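Local atomic coordinates of aminoglycoside 3'-phosphotransferase AphA1-IAB (Acinetobacter baumannii, PDB entry 4GKH), a protein that phosphorylates the 3'-hydroxyl of kanamycin and structurally related aminoglycosides, including amikacin, and so makes its host resistant to these antibiotics. Residues Q178-K181 and E182-L186; N256-M259 and N260-Q263; H197-S201 and L202-I206; E239-P242 and S243-K246; L248-Y252 and G253-P257. All coordinates share one frame; numbering follows the deposited sequence. Where two conformers were deposited one is given.

How the interactions relate
All five contacts are local, each made between neighbours along one continuous run of chain, so none encloses another. Interaction 1 comes first, on the last turns of helix 176-184. Interaction 3 follows in the catalytic loop between strands 193-196 and 205-208. Interactions 4 and 5 open and close one helix, 242-252, and interaction 2 starts the next, 259-269; residues 256-257 belong to both interaction 5 and interaction 2. Two packing contacts join separate parts: Leu186 of interaction 1 rests on Asn260 and Gln263 of interaction 2, tying the end of helix 176-184 to helix 259-269, and Leu202 of interaction 3 meets Phe240 of interaction 4, tying the catalytic loop to the start of helix 242-252.

Interaction 1. Residues Q178-K181 and E182-L186; sequences QVWK and EMHKL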
# COMPACT_ATOMS: atom_id res chain seq x y z
N GLN A 178 -20.42 7.68 12.05
CA GLN A 178 -20.65 6.44 12.79
C GLN A 178 -19.45 5.49 12.75
O GLN A 178 -19.12 4.86 13.76
CB GLN A 178 -21.90 5.73 12.30
CG GLN A 178 -22.33 4.60 13.20
CD GLN A 178 -23.44 3.76 12.60
OE1 GLN A 178 -24.07 4.16 11.62
NE2 GLN A 178 -23.67 2.59 13.18
N VAL A 179 -18.80 5.37 11.60
CA VAL A 179 -17.54 4.62 11.51
C VAL A 179 -16.51 5.20 12.50
O VAL A 179 -15.89 4.46 13.26
CB VAL A 179 -17.00 4.58 10.07
CG1 VAL A 179 -15.70 3.77 9.98
CG2 VAL A 179 -18.07 3.98 9.14
N TRP A 180 -16.38 6.53 12.51
CA TRP A 180 -15.47 7.20 13.43
C TRP A 180 -15.80 6.89 14.90
O TRP A 180 -14.94 6.49 15.67
CB TRP A 180 -15.50 8.71 13.16
CG TRP A 180 -14.62 9.53 14.03
CD1 TRP A 180 -15.02 10.36 15.05
CD2 TRP A 180 -13.20 9.65 13.94
NE1 TRP A 180 -13.92 10.97 15.61
CE2 TRP A 180 -12.79 10.55 14.95
CE3 TRP A 180 -12.23 9.08 13.12
CZ2 TRP A 180 -11.46 10.90 15.15
CZ3 TRP A 180 -10.89 9.42 13.33
CH2 TRP A 180 -10.52 10.31 14.34
N LYS A 181 -17.06 7.07 15.30
CA LYS A 181 -17.44 6.84 16.69
C LYS A 181 -17.25 5.39 17.12
O LYS A 181 -16.74 5.13 18.21
CB LYS A 181 -18.90 7.26 16.93
CG LYS A 181 -19.12 8.76 16.91
CD LYS A 181 -20.49 9.14 17.45
CE LYS A 181 -20.40 10.20 18.53
NZ LYS A 181 -19.80 11.48 18.04
N GLU A 182 -17.67 4.45 16.28
CA GLU A 182 -17.60 3.04 16.61
C GLU A 182 -16.15 2.59 16.73
O GLU A 182 -15.81 1.77 17.57
CB GLU A 182 -18.31 2.20 15.55
CG GLU A 182 -19.82 2.39 15.56
CD GLU A 182 -20.46 1.68 16.72
OE1 GLU A 182 -21.07 2.35 17.58
OE2 GLU A 182 -20.36 0.43 16.77
N MSE A 183 -15.31 3.14 15.87
CA MSE A 183 -13.91 2.79 15.87
C MSE A 183 -13.26 3.11 17.22
O MSE A 183 -12.40 2.38 17.68
CB MSE A 183 -13.18 3.51 14.73
CG MSE A 183 -11.71 3.14 14.62
SE MSE A 183 -10.82 3.86 13.07
CE MSE A 183 -11.24 5.75 13.34
N HIS A 184 -13.68 4.21 17.85
CA HIS A 184 -13.03 4.60 19.10
C HIS A 184 -13.39 3.72 20.30
O HIS A 184 -12.68 3.70 21.30
CB HIS A 184 -13.22 6.10 19.39
CG HIS A 184 -12.34 6.97 18.54
ND1 HIS A 184 -12.61 7.21 17.20
CD2 HIS A 184 -11.17 7.60 18.81
CE1 HIS A 184 -11.65 7.96 16.69
NE2 HIS A 184 -10.77 8.21 17.65
N LYS A 185 -14.47 2.95 20.17
CA LYS A 185 -14.85 1.99 21.20
C LYS A 185 -13.92 0.78 21.35
O LYS A 185 -13.93 0.10 22.37
CB LYS A 185 -16.31 1.56 21.00
CG LYS A 185 -17.26 2.73 21.09
CD LYS A 185 -18.65 2.40 20.57
CE LYS A 185 -19.54 3.63 20.61
NZ LYS A 185 -20.91 3.35 20.10
N LEU A 186 -13.09 0.52 20.34
CA LEU A 186 -12.11 -0.57 20.39
C LEU A 186 -10.83 -0.20 21.15
O LEU A 186 -10.14 -1.07 21.69
CB LEU A 186 -11.75 -1.00 18.96
CG LEU A 186 -12.90 -1.20 17.98
CD1 LEU A 186 -12.39 -1.20 16.55
CD2 LEU A 186 -13.66 -2.49 18.26
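Residues 178-184 run as the closing turns of helix 176-184, with Glu182 N bonded to Gln178 O and Met183 N to Val179 O at 3.0 Å. At the next residue the pattern changes, because Trp180 O is taken chiefly by a side chain. His184 ND1 donates to Trp180 O at 2.9 Å in a nearly straight bond (171°), with the oxygen lying in the imidazole plane, whereas the backbone His184 N makes only weak bonds to Trp180 O and Lys181 O. Donation from ND1 fixes the rotation of the imidazole and places its next atom against the indole. His184 CE1 stands over the centre of the six-membered ring, 3.3 Å from Trp180 CZ2, and the planes meet at 59° in an edge-to-face pair. Trp180 CG is anti to its backbone N (chi1 180°), which carries the indole outward from the helix to where His184 CE1 and Met183 CE reach it. Met183 brings its terminal methyl obliquely to the same indole, with CE 3.5 Å from Trp180 CE3. On another side of the helix, Lys185 stretches back along the last turn and NZ forms a salt bridge with Glu182 OE1 at 2.7 Å, from the syn side but tilted out of the carboxylate plane. Glu182 also runs alongside Gln178. Beyond the segments, Trp180 packs on helix 146-158, while Met183 touches Leu150 of that helix and Phe264 of helix 259-269. These are the last turns of a helix in the helical part of the kinase-like fold, with a histidine side chain bonded to the carbonyl four residues earlier.

Interaction 2. Residues N256-M259 and N260-Q263; sequences NPDM and NKLQ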
# COMPACT_ATOMS: atom_id res chain seq x y z
N ASN A 256 -3.58 -17.32 16.83
CA ASN A 256 -4.82 -16.74 17.34
C ASN A 256 -4.91 -15.26 17.01
O ASN A 256 -4.48 -14.42 17.81
CB ASN A 256 -4.97 -16.97 18.84
CG ASN A 256 -5.24 -18.43 19.18
OD1 ASN A 256 -6.38 -18.89 19.14
ND2 ASN A 256 -4.18 -19.16 19.52
N PRO A 257 -5.43 -14.94 15.82
CA PRO A 257 -5.56 -13.54 15.38
C PRO A 257 -6.25 -12.69 16.44
O PRO A 257 -7.18 -13.15 17.09
CB PRO A 257 -6.41 -13.66 14.11
CG PRO A 257 -6.12 -15.04 13.58
CD PRO A 257 -5.95 -15.89 14.82
N ASP A 258 -5.76 -11.47 16.62
CA ASP A 258 -6.31 -10.53 17.59
C ASP A 258 -7.43 -9.80 16.88
O ASP A 258 -7.19 -8.87 16.12
CB ASP A 258 -5.21 -9.55 18.02
CG ASP A 258 -5.66 -8.55 19.09
OD1 ASP A 258 -6.86 -8.19 19.14
OD2 ASP A 258 -4.80 -8.13 19.88
N MSE A 259 -8.67 -10.23 17.12
CA MSE A 259 -9.81 -9.71 16.38
C MSE A 259 -10.02 -8.21 16.61
O MSE A 259 -10.44 -7.49 15.70
CB MSE A 259 -11.07 -10.50 16.74
CG MSE A 259 -11.00 -11.99 16.41
SE MSE A 259 -10.38 -12.28 14.60
CE MSE A 259 -11.90 -11.56 13.62
N ASN A 260 -9.72 -7.73 17.82
CA ASN A 260 -9.83 -6.31 18.12
C ASN A 260 -8.87 -5.47 17.28
O ASN A 260 -9.25 -4.42 16.75
CB ASN A 260 -9.60 -6.05 19.60
CG ASN A 260 -9.76 -4.58 19.96
OD1 ASN A 260 -10.87 -4.06 20.01
ND2 ASN A 260 -8.64 -3.91 20.23
N LYS A 261 -7.63 -5.92 17.15
CA LYS A 261 -6.66 -5.18 16.35
C LYS A 261 -6.98 -5.30 14.88
O LYS A 261 -6.79 -4.37 14.11
CB LYS A 261 -5.22 -5.64 16.63
CG LYS A 261 -4.71 -5.24 18.01
CD LYS A 261 -3.20 -5.00 18.00
CE LYS A 261 -2.40 -6.27 17.96
NZ LYS A 261 -0.98 -5.97 18.31
N LEU A 262 -7.50 -6.46 14.48
CA LEU A 262 -7.91 -6.64 13.09
C LEU A 262 -9.01 -5.63 12.75
O LEU A 262 -8.92 -4.88 11.76
CB LEU A 262 -8.42 -8.08 12.90
CG LEU A 262 -8.83 -8.53 11.50
CD1 LEU A 262 -7.72 -8.28 10.52
CD2 LEU A 262 -9.19 -10.02 11.51
N GLN A 263 -10.04 -5.60 13.58
CA GLN A 263 -11.20 -4.75 13.34
C GLN A 263 -10.79 -3.28 13.36
O GLN A 263 -11.20 -2.50 12.50
CB GLN A 263 -12.27 -5.02 14.39
CG GLN A 263 -13.48 -4.12 14.28
CD GLN A 263 -14.49 -4.62 13.26
OE1 GLN A 263 -14.13 -5.25 12.27
NE2 GLN A 263 -15.76 -4.33 13.51
O HOH W 1 -6.06 -5.80 21.37
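Asp258 and Lys261 cross at about a right angle, the carboxylate lying against the aliphatic part of the lysine. Asp258 OD2 is 3.4 Å from Lys261 CG, while OD1 accepts from Lys261 N at 3.1 Å with an N-H...O angle of 161°. That donor comes from above the carboxylate plane, not within it. Having CG anti to its own N (chi1 -178°) swings the Asp258 carboxylate forward over the first turn, where this backbone N-H is presented. Lys261 then bends at chi2 and chi3, and its ammonium group leaves the aspartate for Asp225, with which NZ forms a salt bridge. A water links the cap to Asn260, donating to Asp258 OD2 at 3.0 Å and accepting weakly from Asn260 ND2. Met259 and Leu262, by contrast, lie side by side and point the same way; the selenomethionine chain is bent so that Met259 CE comes 3.8 Å from Leu262 CD2. Leu262 continues inward onto Ala231 and Trp234 of helix 227-237. Behind the side chains, Leu262 N bonds to Asp258 O and Gln263 N to Met259 O, each at 2.9 Å, while Tyr227 OH takes up Asp258 N. Together these features form an aspartate N-cap, here starting helix 259-269, the last helix of the chain.

Interaction 3. Residues H197-S201 and L202-I206; sequences HGDFS and LDNLI. With KAN (kanamycin a), chain M.
An asparagine side chain ties the loop of the putative catalytic base back onto itself: Asn204 ND2 donates to the backbone Asp199 O at 2.9 Å, almost straight (174°) and in the planes of both the carbonyl and the amide. The Asp199 carboxylate stands nearly perpendicular to that amide, and its OD2 accepts from kanamycin O7 at 2.5 Å, a short bond. Asp199 is the likely proton acceptor of the reaction, and its grip on this substrate hydroxyl agrees with that role. Its backbone N-H is held by His197, whose ND1 accepts from Asp199 N at 3.0 Å in the imidazole plane; NE2 of the same ring is bonded to Ile216 O. The sequence His-Gly-Asp followed by an asparagine five residues after the aspartate marks the catalytic loop of the protein-kinase-like fold, as in other aminoglycoside phosphotransferases. Within it Phe200 is the centre of an inverse gamma turn, and Ser201 to Asn204 make a type I turn closed by Asn204 N on Ser201 O. Ser201 OG sits between its backbone N and carbonyl carbon (chi1 76°), from where it accepts from Asp203 N. The same hydroxyl shares a water with kanamycin O6 and O7, and that water also donates to Asp203 OD2. On the side of the loop facing helix 118-133, Leu205 CD2 lies squarely over the Phe200 face, 3.8 Å from the ring centroid, in a CH-pi contact. Both side chains pack on that helix, Phe200 on Leu129 and Leu205 on Leu125.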
# COMPACT_ATOMS: atom_id res chain seq x y z
N HIS A 197 4.15 -1.43 5.64
CA HIS A 197 4.01 -0.90 4.29
C HIS A 197 2.93 0.19 4.28
O HIS A 197 3.10 1.26 3.67
CB HIS A 197 3.59 -2.05 3.36
CG HIS A 197 3.36 -1.62 1.94
ND1 HIS A 197 2.18 -1.05 1.52
CD2 HIS A 197 4.14 -1.71 0.84
CE1 HIS A 197 2.25 -0.78 0.23
NE2 HIS A 197 3.44 -1.17 -0.20
N GLY A 198 1.82 -0.09 4.94
CA GLY A 198 0.73 0.87 5.03
C GLY A 198 -0.45 0.68 4.08
O GLY A 198 -1.55 1.17 4.35
N ASP A 199 -0.22 0.00 2.96
CA ASP A 199 -1.30 -0.38 2.05
C ASP A 199 -0.97 -1.74 1.42
O ASP A 199 -0.82 -1.85 0.21
CB ASP A 199 -1.51 0.73 0.99
CG ASP A 199 -2.82 0.58 0.23
OD1 ASP A 199 -3.62 -0.33 0.55
OD2 ASP A 199 -3.06 1.39 -0.69
N PHE A 200 -0.84 -2.75 2.27
CA PHE A 200 -0.39 -4.08 1.86
C PHE A 200 -1.57 -4.85 1.26
O PHE A 200 -2.07 -5.82 1.84
CB PHE A 200 0.24 -4.83 3.05
CG PHE A 200 1.26 -5.90 2.66
CD1 PHE A 200 2.59 -5.56 2.41
CD2 PHE A 200 0.88 -7.23 2.55
CE1 PHE A 200 3.52 -6.54 2.05
CE2 PHE A 200 1.83 -8.23 2.19
CZ PHE A 200 3.14 -7.87 1.94
N SER A 201 -2.02 -4.39 0.10
CA SER A 201 -3.16 -4.99 -0.56
C SER A 201 -2.70 -5.88 -1.71
O SER A 201 -1.54 -5.83 -2.10
CB SER A 201 -4.08 -3.92 -1.12
OG SER A 201 -3.50 -3.37 -2.29
N LEU A 202 -3.62 -6.65 -2.28
CA LEU A 202 -3.29 -7.48 -3.43
C LEU A 202 -2.92 -6.67 -4.69
O LEU A 202 -2.35 -7.22 -5.62
CB LEU A 202 -4.44 -8.42 -3.75
CG LEU A 202 -4.74 -9.53 -2.74
CD1 LEU A 202 -6.06 -10.20 -3.15
CD2 LEU A 202 -3.61 -10.56 -2.70
N ASP A 203 -3.24 -5.38 -4.71
CA ASP A 203 -2.90 -4.57 -5.87
C ASP A 203 -1.46 -4.05 -5.79
O ASP A 203 -0.92 -3.55 -6.77
CB ASP A 203 -3.83 -3.36 -6.00
CG ASP A 203 -5.28 -3.76 -6.10
OD1 ASP A 203 -5.57 -4.79 -6.75
OD2 ASP A 203 -6.12 -3.04 -5.52
N ASN A 204 -0.84 -4.15 -4.62
CA ASN A 204 0.47 -3.49 -4.41
C ASN A 204 1.65 -4.43 -4.27
O ASN A 204 2.75 -4.00 -3.90
CB ASN A 204 0.41 -2.56 -3.20
CG ASN A 204 -0.39 -1.31 -3.48
OD1 ASN A 204 -0.49 -0.89 -4.64
ND2 ASN A 204 -0.94 -0.71 -2.44
N LEU A 205 1.42 -5.71 -4.54
CA LEU A 205 2.47 -6.73 -4.49
C LEU A 205 2.57 -7.30 -5.88
O LEU A 205 1.55 -7.69 -6.47
CB LEU A 205 2.10 -7.82 -3.50
CG LEU A 205 2.35 -7.65 -2.00
CD1 LEU A 205 3.82 -7.30 -1.74
CD2 LEU A 205 1.43 -6.62 -1.39
N ILE A 206 3.79 -7.39 -6.42
CA ILE A 206 3.94 -7.75 -7.83
C ILE A 206 4.59 -9.12 -8.04
O ILE A 206 5.66 -9.38 -7.50
CB ILE A 206 4.77 -6.68 -8.59
CG1 ILE A 206 4.19 -5.29 -8.34
CG2 ILE A 206 4.81 -6.98 -10.09
CD1 ILE A 206 2.77 -5.14 -8.85
C1 KAN M . -8.72 1.56 -1.86
C2 KAN M . -7.32 1.27 -2.35
C3 KAN M . -6.28 2.17 -1.71
C4 KAN M . -6.64 3.62 -2.03
C5 KAN M . -8.01 3.90 -1.46
C6 KAN M . -8.30 5.35 -1.84
C7 KAN M . -11.84 -0.42 1.92
C8 KAN M . -11.83 -0.75 0.45
C9 KAN M . -10.42 -0.45 -0.10
C10 KAN M . -10.07 1.04 0.06
C11 KAN M . -10.06 1.33 1.58
C12 KAN M . -11.45 1.05 2.14
C13 KAN M . -12.78 -2.58 -0.91
C14 KAN M . -13.75 -3.68 -0.48
C15 KAN M . -13.08 -4.90 0.12
C16 KAN M . -12.12 -5.47 -0.90
C17 KAN M . -11.11 -4.37 -1.21
C18 KAN M . -9.94 -4.86 -2.10
N1 KAN M . -9.62 5.74 -1.33
N2 KAN M . -9.74 2.75 1.79
N3 KAN M . -13.22 -0.69 2.38
N4 KAN M . -14.09 -5.92 0.43
O5 KAN M . -8.97 3.00 -2.07
O6 KAN M . -7.01 -0.11 -2.07
O7 KAN M . -5.00 1.83 -2.27
O8 KAN M . -5.70 4.51 -1.41
O9 KAN M . -8.74 1.31 -0.45
O10 KAN M . -10.27 -0.93 -1.46
O11 KAN M . -12.22 -2.15 0.33
O12 KAN M . -11.78 -3.20 -1.75
O13 KAN M . -14.69 -3.07 0.41
O14 KAN M . -11.46 -6.59 -0.32
O15 KAN M . -8.94 -3.81 -2.18
O HOH W 2 -4.81 -1.26 -3.06

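Interaction 4. Residues E239-P242 and S243-K246; sequences EFSP and SLQK
Ser241 OG accepts from Leu244 N at 2.9 Å with an N-H...O angle of 158°, making Ser241 the N-cap of helix 242-252. Its CB points into the first turn, and OG anti to the backbone N (chi1 154°) brings the hydroxyl over the amide of Leu244. The side chain of Leu244 closes against the same cap, with its CG 3.6 Å from Ser241 OG. The regular helix bonds take over at once: Gln245 N reaches Ser241 O at 3.2 Å, and Lys246 N reaches Pro242 O at 3.1 Å. Pro242 occupies the first helical position, where its lack of an N-H costs no helix bond. Around this first shell, Phe240 precedes the cap and makes a loose contact through CB with Leu244 CD1. The Phe240 ring leads away from the turn to Leu111 of helix 107-113, while Glu239 packs on Phe108 of that same helix, so the loop entering the cap is held against a second helix. Gln245 runs back beside the cap, its chain extended beyond CG, and NE2 donates to Trp234 O of helix 227-237, the helix that comes before this loop. The other amide atom lies close to the proline, with Gln245 OE1 3.5 Å from Pro242 CA.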
# COMPACT_ATOMS: atom_id res chain seq x y z
N GLU A 239 -12.23 -11.59 -0.40
CA GLU A 239 -12.95 -11.62 -1.66
C GLU A 239 -12.88 -13.01 -2.30
O GLU A 239 -13.70 -13.35 -3.16
CB GLU A 239 -12.43 -10.54 -2.63
CG GLU A 239 -13.42 -10.17 -3.74
CD GLU A 239 -12.95 -9.03 -4.66
OE1 GLU A 239 -13.67 -8.72 -5.64
OE2 GLU A 239 -11.86 -8.46 -4.40
N PHE A 240 -11.91 -13.81 -1.87
CA PHE A 240 -11.63 -15.09 -2.52
C PHE A 240 -12.00 -16.30 -1.66
O PHE A 240 -12.62 -17.24 -2.15
CB PHE A 240 -10.14 -15.17 -2.91
CG PHE A 240 -9.74 -14.16 -3.94
CD1 PHE A 240 -9.36 -12.89 -3.57
CD2 PHE A 240 -9.77 -14.48 -5.29
CE1 PHE A 240 -9.00 -11.95 -4.52
CE2 PHE A 240 -9.41 -13.56 -6.25
CZ PHE A 240 -9.03 -12.29 -5.86
N SER A 241 -11.62 -16.29 -0.38
CA SER A 241 -11.68 -17.52 0.40
C SER A 241 -11.40 -17.32 1.89
O SER A 241 -10.36 -16.76 2.25
CB SER A 241 -10.63 -18.51 -0.15
OG SER A 241 -10.22 -19.41 0.85
N PRO A 242 -12.30 -17.81 2.75
CA PRO A 242 -12.04 -17.78 4.18
C PRO A 242 -10.80 -18.60 4.52
O PRO A 242 -10.08 -18.26 5.45
CB PRO A 242 -13.28 -18.44 4.79
CG PRO A 242 -14.33 -18.32 3.75
CD PRO A 242 -13.61 -18.43 2.44
N SER A 243 -10.55 -19.68 3.78
CA SER A 243 -9.35 -20.48 4.02
C SER A 243 -8.07 -19.69 3.74
O SER A 243 -7.09 -19.77 4.50
CB SER A 243 -9.37 -21.77 3.18
OG SER A 243 -9.46 -21.49 1.80
N LEU A 244 -8.08 -18.91 2.67
CA LEU A 244 -6.90 -18.14 2.31
C LEU A 244 -6.63 -17.07 3.38
O LEU A 244 -5.48 -16.76 3.67
CB LEU A 244 -7.03 -17.53 0.92
CG LEU A 244 -6.92 -18.53 -0.24
CD1 LEU A 244 -6.88 -17.81 -1.58
CD2 LEU A 244 -5.68 -19.43 -0.08
N GLN A 245 -7.70 -16.52 3.95
CA GLN A 245 -7.57 -15.51 5.01
C GLN A 245 -6.91 -16.13 6.24
O GLN A 245 -6.03 -15.52 6.85
CB GLN A 245 -8.94 -14.95 5.42
CG GLN A 245 -9.63 -14.06 4.38
CD GLN A 245 -10.98 -13.56 4.86
OE1 GLN A 245 -11.91 -14.35 5.08
NE2 GLN A 245 -11.09 -12.23 5.05
N LYS A 246 -7.39 -17.31 6.63
CA LYS A 246 -6.84 -18.01 7.78
C LYS A 246 -5.38 -18.41 7.50
O LYS A 246 -4.52 -18.32 8.38
CB LYS A 246 -7.68 -19.24 8.13
CG LYS A 246 -7.19 -19.95 9.38
CD LYS A 246 -7.96 -21.23 9.65
CE LYS A 246 -7.55 -21.85 10.98
NZ LYS A 246 -7.97 -21.02 12.15

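Interaction 5. Residues L248-Y252 and G253-P257; sequences LFQKY and GIDNP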
# COMPACT_ATOMS: atom_id res chain seq x y z
N LEU A 248 -3.17 -16.92 5.71
CA LEU A 248 -2.29 -15.76 5.82
C LEU A 248 -1.74 -15.63 7.23
O LEU A 248 -0.54 -15.52 7.42
CB LEU A 248 -3.04 -14.48 5.43
CG LEU A 248 -2.24 -13.22 5.76
CD1 LEU A 248 -0.94 -13.19 4.96
CD2 LEU A 248 -3.11 -11.96 5.51
N PHE A 249 -2.63 -15.64 8.22
CA PHE A 249 -2.20 -15.61 9.62
C PHE A 249 -1.34 -16.81 10.01
O PHE A 249 -0.29 -16.65 10.65
CB PHE A 249 -3.39 -15.49 10.56
CG PHE A 249 -3.90 -14.09 10.70
CD1 PHE A 249 -3.20 -13.17 11.45
CD2 PHE A 249 -5.09 -13.70 10.10
CE1 PHE A 249 -3.67 -11.87 11.58
CE2 PHE A 249 -5.56 -12.41 10.23
CZ PHE A 249 -4.84 -11.50 10.97
N GLN A 250 -1.80 -18.01 9.65
CA GLN A 250 -1.06 -19.23 9.95
C GLN A 250 0.39 -19.19 9.47
O GLN A 250 1.32 -19.44 10.24
CB GLN A 250 -1.76 -20.45 9.37
CG GLN A 250 -0.93 -21.73 9.43
CD GLN A 250 -0.75 -22.25 10.84
OE1 GLN A 250 0.23 -22.94 11.14
NE2 GLN A 250 -1.69 -21.91 11.72
N LYS A 251 0.58 -18.87 8.19
CA LYS A 251 1.92 -18.88 7.58
C LYS A 251 2.76 -17.72 8.11
O LYS A 251 3.97 -17.83 8.23
CB LYS A 251 1.82 -18.83 6.05
CG LYS A 251 1.22 -20.14 5.47
CD LYS A 251 2.13 -21.30 5.76
CE LYS A 251 1.56 -22.60 5.24
NZ LYS A 251 2.63 -23.64 5.21
N TYR A 252 2.10 -16.61 8.42
CA TYR A 252 2.80 -15.43 8.96
C TYR A 252 3.36 -15.75 10.35
O TYR A 252 4.39 -15.22 10.76
CB TYR A 252 1.84 -14.24 9.03
CG TYR A 252 2.44 -13.01 9.66
CD1 TYR A 252 3.17 -12.11 8.89
CD2 TYR A 252 2.26 -12.74 11.00
CE1 TYR A 252 3.70 -10.96 9.46
CE2 TYR A 252 2.79 -11.61 11.58
CZ TYR A 252 3.51 -10.72 10.81
OH TYR A 252 4.03 -9.60 11.39
N GLY A 253 2.67 -16.63 11.07
CA GLY A 253 3.13 -17.11 12.36
C GLY A 253 2.20 -16.79 13.52
O GLY A 253 2.58 -16.90 14.68
N ILE A 254 0.97 -16.40 13.20
CA ILE A 254 -0.03 -16.08 14.22
C ILE A 254 -1.15 -17.11 14.24
O ILE A 254 -1.90 -17.23 13.28
CB ILE A 254 -0.64 -14.69 13.98
CG1 ILE A 254 0.39 -13.60 14.25
CG2 ILE A 254 -1.85 -14.50 14.88
CD1 ILE A 254 -0.08 -12.19 13.88
N ASP A 255 -1.27 -17.83 15.34
CA ASP A 255 -2.29 -18.87 15.47
C ASP A 255 -3.61 -18.38 16.03
O ASP A 255 -4.66 -18.96 15.76
CB ASP A 255 -1.78 -20.03 16.32
CG ASP A 255 -0.83 -20.92 15.56
OD1 ASP A 255 -1.01 -21.06 14.33
OD2 ASP A 255 0.10 -21.45 16.19
N ASN A 256 -3.58 -17.32 16.83
CA ASN A 256 -4.82 -16.74 17.34
C ASN A 256 -4.91 -15.26 17.01
O ASN A 256 -4.48 -14.42 17.81
CB ASN A 256 -4.97 -16.97 18.84
CG ASN A 256 -5.24 -18.43 19.18
OD1 ASN A 256 -6.38 -18.89 19.14
ND2 ASN A 256 -4.18 -19.16 19.52
N PRO A 257 -5.43 -14.94 15.82
CA PRO A 257 -5.56 -13.54 15.38
C PRO A 257 -6.25 -12.69 16.44
O PRO A 257 -7.18 -13.15 17.09
CB PRO A 257 -6.41 -13.66 14.11
CG PRO A 257 -6.12 -15.04 13.58
CD PRO A 257 -5.95 -15.89 14.82
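Pro257 fills the hollow in front of Phe249, its ring laid over one face of the phenyl group. Pro257 CB stands 4.0 Å from the ring centroid, only 3° off the normal, in a CH-pi contact, while CG reaches back to Phe249 CG at 3.8 Å. Ile254 takes the rim of the same ring, bringing CB to the edge beside Phe249 CD1. The far end of Ile254 fits alongside a second aromatic, running in the same direction as Tyr252 with CD1 3.7 Å from Tyr252 CE2. Tyr252 has CG anti to its backbone N (chi1 176°), which brings the phenol beside the returning chain. The turn that folds these bumps back is a Schellman motif, with Gly253 at C-prime and at positive phi. Phe249 O is gripped twice, by Ile254 N at 2.9 Å and by Gly253 N at 3.0 Å, the two donors arriving from opposite faces of the carbonyl plane; Gly253 N also bonds weakly to Gln250 O. At the outer surface Gln250 bends at chi2, and its NE2 bonds weakly to Asp255 OD1 at 2.8 Å. The inner side faces two helices. Leu248 and Ile254 pack on helix 227-237, whose Trp234 also meets the Phe249 ring, and Tyr252 lies on Leu129 of helix 118-133, with its hydroxyl bonded to His133 of that helix and to Arg226 just before helix 227-237.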